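Local structure of modulator protein RSBR (Bacillus subtilis, 2BNL) at residues S3-Y8 / Q115-F120; W22-E28 / E90-L95; N44-Y49 / E69-R73. The protein helps control the general stress response as a stressosome component, stimulating RsbT kinase activity toward RsbS in vitro and regulating sigma-B activity under salt and heat stress. All coordinates share one frame. Residue numbers count along the deposited sequence, not the author numbering.

Contact 1 of 3, residues S3-Y8 / Q115-F120; sequences SNQTVY and QIDRFF
At the N-terminal edge of the nonheme globin domain of RsbR, the first turn of helix 5-13 docks against the N-terminal half of the last helix, 109-135, through a knob-into-hole contact flanked by a polar cluster. S3 and N4 lead into the helix that starts at Q5, with N4 at the N-cap position; an ST turn precedes it, S3 OG accepting from Q5 N at 3.1 Å. Segment 115-120 is regular helix. In register, N4 faces F119 (CA-CA 5.9 Å) and V7 faces I116 (6.3 Å). V7, rotamer t, is the knob, seated among Q115, I116, F119 and F120: V7 CG2 lies 3.9 Å from I116 CG1, while V7 CG1 meets F119 CD2 at 3.7 Å and F120 CE2 at 4.1 Å. F119 (t) also has its CE1 4.3 Å from Y8 CD1, near the plane of the Y8 ring. L53 of helix 39-54 packs on both phenylalanines. Beside the knob, N4 (m) points toward the partner helix, and its OD1 takes a weak hydrogen bond from R118 NH1 at 2.7 Å. One water bridges N4 OD1 (2.7 Å) and Q115 O (2.6 Å); a second links N4 ND2 and R118 O, 2.8 Å from each. N4 ND2 also bonds to V57 O, and Y8 OH to L54 O, beyond the end of helix 39-54 and at its last residue. The buried amide thus spends its hydrogen-bonding capacity on two waters, one main-chain carbonyl and a weak arginine bond, whereas close fit around V7 supplies the apolar part of the contact.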
loop_
_atom_site.group_PDB
_atom_site.type_symbol
_atom_site.label_atom_id
_atom_site.label_comp_id
_atom_site.label_asym_id
_atom_site.label_seq_id
_atom_site.Cartn_x
_atom_site.Cartn_y
_atom_site.Cartn_z
ATOM N N SER A 3 -2.388 -17.191 -10.878
ATOM C CA SER A 3 -1.479 -16.761 -11.975
ATOM C C SER A 3 -1.526 -15.206 -12.235
ATOM O O SER A 3 -2.584 -14.513 -12.279
ATOM C CB SER A 3 -1.730 -17.593 -13.206
ATOM O OG SER A 3 -1.410 -16.918 -14.395
ATOM N N ASN A 4 -0.340 -14.699 -12.472
ATOM C CA ASN A 4 -0.097 -13.303 -12.751
ATOM C C ASN A 4 0.212 -13.137 -14.219
ATOM O O ASN A 4 0.771 -12.135 -14.603
ATOM C CB ASN A 4 1.134 -12.903 -11.926
ATOM C CG ASN A 4 0.823 -12.737 -10.447
ATOM O OD1 ASN A 4 -0.304 -12.290 -10.092
ATOM N ND2 ASN A 4 1.795 -13.145 -9.554
ATOM N N GLN A 5 -0.092 -14.156 -15.036
ATOM C CA GLN A 5 0.298 -14.164 -16.467
ATOM C C GLN A 5 -0.202 -12.946 -17.239
ATOM O O GLN A 5 0.545 -12.317 -18.014
ATOM C CB GLN A 5 -0.138 -15.430 -17.134
ATOM C CG GLN A 5 0.212 -15.414 -18.609
ATOM C CD GLN A 5 -0.150 -16.677 -19.296
ATOM O OE1 GLN A 5 -0.492 -17.706 -18.631
ATOM N NE2 GLN A 5 -0.090 -16.635 -20.639
ATOM N N THR A 6 -1.468 -12.609 -17.034
ATOM C CA THR A 6 -2.067 -11.510 -17.796
ATOM C C THR A 6 -1.359 -10.143 -17.540
ATOM O O THR A 6 -0.988 -9.463 -18.456
ATOM C CB THR A 6 -3.642 -11.407 -17.510
ATOM O OG1 THR A 6 -4.245 -12.613 -17.955
ATOM C CG2 THR A 6 -4.253 -10.270 -18.373
ATOM N N VAL A 7 -1.165 -9.776 -16.277
ATOM C CA VAL A 7 -0.535 -8.545 -15.937
ATOM C C VAL A 7 0.922 -8.604 -16.331
ATOM O O VAL A 7 1.467 -7.686 -16.913
ATOM C CB VAL A 7 -0.751 -8.221 -14.425
ATOM C CG1 VAL A 7 0.125 -7.097 -13.924
ATOM C CG2 VAL A 7 -2.295 -7.935 -14.162
ATOM N N TYR A 8 1.587 -9.701 -15.972
ATOM C CA TYR A 8 3.033 -9.820 -16.312
ATOM C C TYR A 8 3.256 -9.605 -17.789
ATOM O O TYR A 8 4.143 -8.834 -18.196
ATOM C CB TYR A 8 3.602 -11.210 -15.819
ATOM C CG TYR A 8 5.088 -11.388 -16.055
ATOM C CD1 TYR A 8 6.007 -11.136 -15.007
ATOM C CD2 TYR A 8 5.590 -11.630 -17.339
ATOM C CE1 TYR A 8 7.337 -11.257 -15.203
ATOM C CE2 TYR A 8 6.964 -11.714 -17.573
ATOM C CZ TYR A 8 7.826 -11.538 -16.493
ATOM O OH TYR A 8 9.166 -11.577 -16.663
ATOM N N GLN A 115 -6.490 -8.546 -10.499
ATOM C CA GLN A 115 -5.301 -9.106 -11.144
ATOM C C GLN A 115 -4.124 -8.249 -10.925
ATOM O O GLN A 115 -3.019 -8.695 -10.533
ATOM C CB GLN A 115 -5.519 -9.258 -12.665
ATOM C CG GLN A 115 -6.437 -10.403 -13.015
ATOM C CD GLN A 115 -6.653 -10.447 -14.512
ATOM O OE1 GLN A 115 -6.683 -9.410 -15.182
ATOM N NE2 GLN A 115 -6.642 -11.648 -15.050
ATOM N N ILE A 116 -4.339 -6.973 -11.063
ATOM C CA ILE A 116 -3.267 -6.038 -10.802
ATOM C C ILE A 116 -2.803 -6.031 -9.362
ATOM O O ILE A 116 -1.557 -6.081 -9.084
ATOM C CB ILE A 116 -3.665 -4.623 -11.251
ATOM C CG1 ILE A 116 -3.702 -4.574 -12.814
ATOM C CG2 ILE A 116 -2.700 -3.644 -10.742
ATOM C CD1 ILE A 116 -4.412 -3.385 -13.381
ATOM N N ASP A 117 -3.777 -6.032 -8.466
ATOM C CA ASP A 117 -3.514 -5.974 -7.009
ATOM C C ASP A 117 -2.727 -7.276 -6.597
ATOM O O ASP A 117 -1.777 -7.233 -5.859
ATOM C CB ASP A 117 -4.855 -5.910 -6.278
ATOM C CG ASP A 117 -4.715 -5.955 -4.779
ATOM O OD1 ASP A 117 -4.349 -4.931 -4.236
ATOM O OD2 ASP A 117 -4.867 -7.046 -4.222
ATOM N N ARG A 118 -3.201 -8.391 -7.083
ATOM C CA ARG A 118 -2.575 -9.680 -6.784
ATOM C C ARG A 118 -1.060 -9.706 -7.109
ATOM O O ARG A 118 -0.236 -10.281 -6.401
ATOM C CB ARG A 118 -3.263 -10.719 -7.562
ATOM C CG ARG A 118 -3.303 -11.958 -6.875
ATOM C CD ARG A 118 -3.708 -13.109 -7.771
ATOM N NE ARG A 118 -3.006 -14.299 -7.217
ATOM C CZ ARG A 118 -1.856 -14.813 -7.653
ATOM N NH1 ARG A 118 -1.252 -14.339 -8.702
ATOM N NH2 ARG A 118 -1.328 -15.860 -7.021
ATOM N N PHE A 119 -0.728 -9.156 -8.255
ATOM C CA PHE A 119 0.671 -9.076 -8.703
ATOM C C PHE A 119 1.515 -8.073 -7.912
ATOM O O PHE A 119 2.600 -8.390 -7.461
ATOM C CB PHE A 119 0.685 -8.825 -10.180
ATOM C CG PHE A 119 2.033 -8.707 -10.760
ATOM C CD1 PHE A 119 2.853 -9.783 -10.833
ATOM C CD2 PHE A 119 2.544 -7.437 -11.095
ATOM C CE1 PHE A 119 4.184 -9.662 -11.409
ATOM C CE2 PHE A 119 3.811 -7.295 -11.576
ATOM C CZ PHE A 119 4.637 -8.400 -11.778
ATOM N N PHE A 120 1.023 -6.835 -7.759
ATOM C CA PHE A 120 1.783 -5.742 -7.217
ATOM C C PHE A 120 1.820 -5.687 -5.708
ATOM O O PHE A 120 2.838 -5.307 -5.149
ATOM C CB PHE A 120 1.126 -4.424 -7.714
ATOM C CG PHE A 120 1.576 -4.027 -9.071
ATOM C CD1 PHE A 120 2.783 -3.373 -9.260
ATOM C CD2 PHE A 120 0.846 -4.393 -10.218
ATOM C CE1 PHE A 120 3.154 -2.960 -10.594
ATOM C CE2 PHE A 120 1.303 -3.975 -11.504
ATOM C CZ PHE A 120 2.448 -3.307 -11.652
HETATM O O HOH W 1 -2.381 -11.056 -11.305
HETATM O O HOH W 2 1.850 -12.121 -6.905
#

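Contact 2 of 3, residues W22-E28 / E90-L95; sequences WTDTLKE and EFWKRL
Two regular helical segments, 22-28 of helix 15-30 and 90-95 of helix 81-100, cross with their axes 10.1 Å apart and their N-to-C directions at 134°, and come nearest at W22 and F91 (CA-CA 6.0 Å). There the two flat side chains lie one on the other. W22 (chi1 m, chi2 -14°) and F91 (chi1 m, chi2 12°) form an offset stack, the five-membered ring of W22 and the F91 ring being 4.2 Å apart between centroids with planes at 9°. Each ring also covers the root of the other: W22 CB is 3.8 Å from the F91 centroid and F91 CB 3.8 Å from that of the W22 five-membered ring, both CH-pi contacts over the face. The indole thereby reaches the backbone of F91 itself, with a weak hydrogen bond from W22 NE1 to F91 O (3.0 Å), and its far edge brings CZ2 to 4.2 Å from L95 CB. The rim of the F91 ring fills the hollow between T25 and L26, with CE1 3.9 Å from T25 CG2 and CZ 3.8 Å from L26 CG. T25 CG2 also abuts E90 CB at 3.7 Å. Toward the surface, the extended R94 lays one guanidinium face over T25 CB and reaches E28, R94 NH1 being 2.8 Å from E28 OE1; R94 NE is 2.9 Å from E90 OE1, and K93 joins the salt-bridge network through E90. T25 OG1, though 3.1 Å from R94 NH1, bonds to L21 O. This obliquely crossed helix pair, aromatic inside and charged outside, belongs to the all-helical globin fold of the RsbR N-terminal domain.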
loop_
_atom_site.group_PDB
_atom_site.type_symbol
_atom_site.label_atom_id
_atom_site.label_comp_id
_atom_site.label_asym_id
_atom_site.label_seq_id
_atom_site.Cartn_x
_atom_site.Cartn_y
_atom_site.Cartn_z
ATOM N N TRP A 22 5.613 5.954 -15.620
ATOM C CA TRP A 22 6.079 5.953 -14.263
ATOM C C TRP A 22 7.112 7.018 -13.973
ATOM O O TRP A 22 7.086 7.590 -12.916
ATOM C CB TRP A 22 6.523 4.530 -13.860
ATOM C CG TRP A 22 5.380 3.637 -13.844
ATOM C CD1 TRP A 22 4.083 3.980 -13.871
ATOM C CD2 TRP A 22 5.413 2.196 -13.885
ATOM N NE1 TRP A 22 3.300 2.846 -13.858
ATOM C CE2 TRP A 22 4.101 1.751 -13.845
ATOM C CE3 TRP A 22 6.447 1.255 -13.942
ATOM C CZ2 TRP A 22 3.765 0.389 -13.873
ATOM C CZ3 TRP A 22 6.096 -0.083 -13.964
ATOM C CH2 TRP A 22 4.780 -0.478 -13.925
ATOM N N THR A 23 7.992 7.312 -14.940
ATOM C CA THR A 23 8.937 8.394 -14.797
ATOM C C THR A 23 8.177 9.713 -14.671
ATOM O O THR A 23 8.466 10.542 -13.837
ATOM C CB THR A 23 9.975 8.380 -15.986
ATOM O OG1 THR A 23 10.721 7.159 -15.918
ATOM C CG2 THR A 23 10.965 9.556 -15.772
ATOM N N ASP A 24 7.190 9.905 -15.512
ATOM C CA ASP A 24 6.348 11.098 -15.463
ATOM C C ASP A 24 5.572 11.224 -14.203
ATOM O O ASP A 24 5.383 12.324 -13.694
ATOM C CB ASP A 24 5.386 11.171 -16.674
ATOM C CG ASP A 24 6.117 11.396 -17.994
ATOM O OD1 ASP A 24 7.347 11.751 -18.033
ATOM O OD2 ASP A 24 5.475 11.125 -19.021
ATOM N N THR A 25 5.101 10.110 -13.654
ATOM C CA THR A 25 4.397 10.129 -12.347
ATOM C C THR A 25 5.333 10.603 -11.257
ATOM O O THR A 25 4.958 11.458 -10.502
ATOM C CB THR A 25 3.881 8.703 -12.060
ATOM O OG1 THR A 25 2.988 8.323 -13.093
ATOM C CG2 THR A 25 3.232 8.576 -10.704
ATOM N N LEU A 26 6.585 10.088 -11.212
ATOM C CA LEU A 26 7.570 10.510 -10.220
ATOM C C LEU A 26 7.855 11.976 -10.315
ATOM O O LEU A 26 7.887 12.680 -9.327
ATOM C CB LEU A 26 8.877 9.724 -10.343
ATOM C CG LEU A 26 8.782 8.252 -9.955
ATOM C CD1 LEU A 26 9.968 7.523 -10.352
ATOM C CD2 LEU A 26 8.565 8.032 -8.411
ATOM N N LYS A 27 8.021 12.436 -11.530
ATOM C CA LYS A 27 8.320 13.812 -11.748
ATOM C C LYS A 27 7.190 14.703 -11.270
ATOM O O LYS A 27 7.409 15.711 -10.602
ATOM C CB LYS A 27 8.621 14.007 -13.215
ATOM C CG LYS A 27 9.981 13.449 -13.635
ATOM C CD LYS A 27 10.148 13.520 -15.191
ATOM C CE LYS A 27 9.980 14.887 -15.669
ATOM N NZ LYS A 27 10.497 15.118 -17.068
ATOM N N GLU A 28 5.962 14.319 -11.609
ATOM C CA GLU A 28 4.753 15.072 -11.185
ATOM C C GLU A 28 4.695 15.150 -9.687
ATOM O O GLU A 28 4.456 16.187 -9.105
ATOM C CB GLU A 28 3.500 14.364 -11.746
ATOM C CG GLU A 28 2.197 14.971 -11.425
ATOM C CD GLU A 28 0.991 14.090 -11.886
ATOM O OE1 GLU A 28 1.101 13.262 -12.861
ATOM O OE2 GLU A 28 -0.032 14.165 -11.194
ATOM N N GLU A 90 0.126 5.139 -7.318
ATOM C CA GLU A 90 -0.135 5.724 -8.614
ATOM C C GLU A 90 0.404 4.898 -9.781
ATOM O O GLU A 90 -0.233 4.900 -10.828
ATOM C CB GLU A 90 0.486 7.183 -8.715
ATOM C CG GLU A 90 -0.282 8.256 -8.283
ATOM C CD GLU A 90 -1.743 8.204 -8.822
ATOM O OE1 GLU A 90 -1.989 8.387 -10.036
ATOM O OE2 GLU A 90 -2.623 7.908 -7.976
ATOM N N PHE A 91 1.558 4.186 -9.633
ATOM C CA PHE A 91 2.104 3.367 -10.668
ATOM C C PHE A 91 1.050 2.315 -11.116
ATOM O O PHE A 91 0.801 2.222 -12.306
ATOM C CB PHE A 91 3.352 2.627 -10.215
ATOM C CG PHE A 91 4.618 3.442 -10.210
ATOM C CD1 PHE A 91 4.608 4.874 -10.356
ATOM C CD2 PHE A 91 5.780 2.847 -9.985
ATOM C CE1 PHE A 91 5.744 5.586 -10.298
ATOM C CE2 PHE A 91 6.949 3.554 -9.957
ATOM C CZ PHE A 91 6.921 4.925 -10.118
ATOM N N TRP A 92 0.429 1.594 -10.178
ATOM C CA TRP A 92 -0.492 0.504 -10.558
ATOM C C TRP A 92 -1.796 1.093 -11.144
ATOM O O TRP A 92 -2.417 0.503 -12.051
ATOM C CB TRP A 92 -0.650 -0.592 -9.476
ATOM C CG TRP A 92 -1.481 -0.261 -8.290
ATOM C CD1 TRP A 92 -1.052 0.183 -7.036
ATOM C CD2 TRP A 92 -2.900 -0.224 -8.246
ATOM N NE1 TRP A 92 -2.125 0.461 -6.251
ATOM C CE2 TRP A 92 -3.270 0.237 -6.965
ATOM C CE3 TRP A 92 -3.906 -0.542 -9.167
ATOM C CZ2 TRP A 92 -4.625 0.407 -6.589
ATOM C CZ3 TRP A 92 -5.258 -0.312 -8.811
ATOM C CH2 TRP A 92 -5.593 0.070 -7.509
ATOM N N LYS A 93 -2.189 2.251 -10.630
ATOM C CA LYS A 93 -3.411 2.887 -11.045
ATOM C C LYS A 93 -3.334 3.415 -12.451
ATOM O O LYS A 93 -4.334 3.330 -13.240
ATOM C CB LYS A 93 -3.771 4.015 -10.068
ATOM C CG LYS A 93 -4.139 3.460 -8.730
ATOM C CD LYS A 93 -4.525 4.661 -7.866
ATOM C CE LYS A 93 -4.262 4.434 -6.430
ATOM N NZ LYS A 93 -4.550 5.793 -5.833
ATOM N N ARG A 94 -2.129 3.890 -12.792
ATOM C CA ARG A 94 -1.866 4.297 -14.102
ATOM C C ARG A 94 -1.749 3.169 -15.101
ATOM O O ARG A 94 -2.180 3.308 -16.226
ATOM C CB ARG A 94 -0.688 5.252 -14.111
ATOM C CG ARG A 94 -1.150 6.612 -13.495
ATOM C CD ARG A 94 -0.128 7.741 -13.549
ATOM N NE ARG A 94 -0.462 8.767 -12.523
ATOM C CZ ARG A 94 -0.003 10.026 -12.496
ATOM N NH1 ARG A 94 0.780 10.496 -13.466
ATOM N NH2 ARG A 94 -0.368 10.831 -11.524
ATOM N N LEU A 95 -1.231 2.036 -14.661
ATOM C CA LEU A 95 -1.198 0.828 -15.456
ATOM C C LEU A 95 -2.647 0.313 -15.656
ATOM O O LEU A 95 -3.045 -0.118 -16.760
ATOM C CB LEU A 95 -0.298 -0.208 -14.756
ATOM C CG LEU A 95 -0.529 -1.636 -15.286
ATOM C CD1 LEU A 95 0.116 -1.645 -16.652
ATOM C CD2 LEU A 95 0.048 -2.709 -14.459
#

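Contact 3 of 3, residues N44-Y49 / E69-R73; sequences NISKEY and ELALR
E48 stretches over L70, its OE2 3.5 Å from L70 CD1 and its OE1 3.4 Å from L70 CA, where two near-antiparallel helices of the globin fold pack. Segments 44-49 (helix 39-54) and 69-73 (helix 64-76) are regular helix; their axes pass 10.7 Å apart, with N-to-C directions at 156° and a signed crossing angle of -156°. E48 and L70 set the register, CA-CA 6.8 Å. L70 (chi1 t, chi2 p) enters the hollow beside I45, E48 and Y49, with CD1 4.3 Å from I45 CG2 and CD2 4.2 Å from Y49 CD1, near the plane of the tyrosine ring. Y49 OH bonds to N124 of helix 109-135. One turn after L70, R73 (chi1 and chi2 t) reaches back across the gap: I45 CG1 lies over one guanidinium face, 3.4 Å from R73 NH2, which also bonds weakly to V41 O. At the guanidinium edge, the salt bridge to E48 is very short, R73 NH1 to E48 OE2 measuring 2.5 Å.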
loop_
_atom_site.group_PDB
_atom_site.type_symbol
_atom_site.label_atom_id
_atom_site.label_comp_id
_atom_site.label_asym_id
_atom_site.label_seq_id
_atom_site.Cartn_x
_atom_site.Cartn_y
_atom_site.Cartn_z
ATOM N N ASN A 44 15.686 6.011 -13.645
ATOM C CA ASN A 44 16.425 4.904 -13.099
ATOM C C ASN A 44 15.629 4.178 -12.012
ATOM O O ASN A 44 15.704 2.983 -11.874
ATOM C CB ASN A 44 17.777 5.354 -12.566
ATOM C CG ASN A 44 18.789 5.615 -13.629
ATOM O OD1 ASN A 44 18.540 5.544 -14.822
ATOM N ND2 ASN A 44 19.940 6.032 -13.187
ATOM N N ILE A 45 14.908 4.933 -11.217
ATOM C CA ILE A 45 13.930 4.328 -10.295
ATOM C C ILE A 45 12.825 3.519 -10.970
ATOM O O ILE A 45 12.569 2.384 -10.554
ATOM C CB ILE A 45 13.252 5.400 -9.378
ATOM C CG1 ILE A 45 14.279 5.994 -8.429
ATOM C CG2 ILE A 45 12.074 4.776 -8.651
ATOM C CD1 ILE A 45 13.868 7.282 -7.863
ATOM N N SER A 46 12.216 4.074 -12.023
ATOM C CA SER A 46 11.204 3.360 -12.779
ATOM C C SER A 46 11.768 2.121 -13.400
ATOM O O SER A 46 11.075 1.124 -13.433
ATOM C CB SER A 46 10.599 4.260 -13.824
ATOM O OG SER A 46 10.253 5.443 -13.111
ATOM N N LYS A 47 12.981 2.210 -13.940
ATOM C CA LYS A 47 13.614 1.063 -14.569
ATOM C C LYS A 47 13.947 -0.033 -13.535
ATOM O O LYS A 47 13.750 -1.207 -13.845
ATOM C CB LYS A 47 14.846 1.494 -15.443
ATOM C CG LYS A 47 15.671 0.306 -15.957
ATOM C CD LYS A 47 14.904 -0.608 -16.855
ATOM C CE LYS A 47 15.873 -1.687 -17.631
ATOM N NZ LYS A 47 15.126 -2.932 -17.900
ATOM N N GLU A 48 14.454 0.343 -12.396
ATOM C CA GLU A 48 14.799 -0.617 -11.298
ATOM C C GLU A 48 13.506 -1.271 -10.864
ATOM O O GLU A 48 13.456 -2.445 -10.552
ATOM C CB GLU A 48 15.318 0.074 -10.055
ATOM C CG GLU A 48 16.819 0.093 -9.764
ATOM C CD GLU A 48 17.176 0.741 -8.385
ATOM O OE1 GLU A 48 17.648 -0.047 -7.496
ATOM O OE2 GLU A 48 17.011 2.028 -8.204
ATOM N N TYR A 49 12.445 -0.499 -10.758
ATOM C CA TYR A 49 11.092 -1.108 -10.393
ATOM C C TYR A 49 10.525 -2.073 -11.409
ATOM O O TYR A 49 10.091 -3.183 -11.072
ATOM C CB TYR A 49 10.101 -0.002 -10.212
ATOM C CG TYR A 49 8.792 -0.412 -9.665
ATOM C CD1 TYR A 49 8.671 -0.893 -8.362
ATOM C CD2 TYR A 49 7.658 -0.291 -10.404
ATOM C CE1 TYR A 49 7.437 -1.228 -7.805
ATOM C CE2 TYR A 49 6.392 -0.654 -9.839
ATOM C CZ TYR A 49 6.310 -1.109 -8.537
ATOM O OH TYR A 49 5.068 -1.376 -8.018
ATOM N N GLU A 69 17.959 -3.107 -2.665
ATOM C CA GLU A 69 18.675 -2.007 -3.312
ATOM C C GLU A 69 17.803 -0.815 -3.696
ATOM O O GLU A 69 18.228 0.365 -3.508
ATOM C CB GLU A 69 19.410 -2.471 -4.533
ATOM C CG GLU A 69 20.557 -1.498 -4.819
ATOM C CD GLU A 69 21.947 -1.761 -4.068
ATOM O OE1 GLU A 69 22.153 -1.648 -2.790
ATOM O OE2 GLU A 69 22.910 -2.061 -4.860
ATOM N N LEU A 70 16.636 -1.088 -4.288
ATOM C CA LEU A 70 15.767 0.020 -4.646
ATOM C C LEU A 70 15.340 0.808 -3.387
ATOM O O LEU A 70 15.303 2.062 -3.416
ATOM C CB LEU A 70 14.536 -0.441 -5.392
ATOM C CG LEU A 70 13.429 0.584 -5.717
ATOM C CD1 LEU A 70 14.054 1.618 -6.460
ATOM C CD2 LEU A 70 12.398 -0.006 -6.585
ATOM N N ALA A 71 14.991 0.100 -2.298
ATOM C CA ALA A 71 14.466 0.751 -1.086
ATOM C C ALA A 71 15.543 1.577 -0.415
ATOM O O ALA A 71 15.299 2.720 0.017
ATOM C CB ALA A 71 13.905 -0.307 -0.135
ATOM N N LEU A 72 16.729 1.016 -0.316
ATOM C CA LEU A 72 17.872 1.706 0.236
ATOM C C LEU A 72 18.256 2.973 -0.507
ATOM O O LEU A 72 18.499 4.021 0.079
ATOM C CB LEU A 72 19.073 0.763 0.289
ATOM C CG LEU A 72 20.389 1.256 0.862
ATOM C CD1 LEU A 72 20.275 1.752 2.257
ATOM C CD2 LEU A 72 21.539 0.293 0.706
ATOM N N ARG A 73 18.212 2.898 -1.834
ATOM C CA ARG A 73 18.477 4.083 -2.665
ATOM C C ARG A 73 17.420 5.129 -2.400
ATOM O O ARG A 73 17.744 6.339 -2.270
ATOM C CB ARG A 73 18.441 3.680 -4.155
ATOM C CG ARG A 73 18.922 4.671 -5.153
ATOM C CD ARG A 73 18.739 4.041 -6.666
ATOM N NE ARG A 73 18.293 5.162 -7.474
ATOM C CZ ARG A 73 17.908 5.191 -8.784
ATOM N NH1 ARG A 73 17.815 4.028 -9.538
ATOM N NH2 ARG A 73 17.576 6.444 -9.309
#

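The contacts are nested along the chain: contact 3 lies inside the loop closed by contact 2, which lies inside that closed by contact 1. Their centres are about 18 Å (1 and 2), 14 Å (2 and 3) and 20 Å (1 and 3) apart, with contacts 1 and 3 on opposite sides of the chain's centre. Aromatic residues join all three: F120 CE2 of contact 1 is 3.5 Å from L95 CD2 of contact 2, F120 CD1 is 3.3 Å from Y49 OH of contact 3, and Y49 meets F91 edge-to-face, Y49 CE2 to F91 CD2 3.6 Å. K93 of contact 2 forms a salt bridge with D117 of the second subunit, the counterpart of the D117 in 115-120.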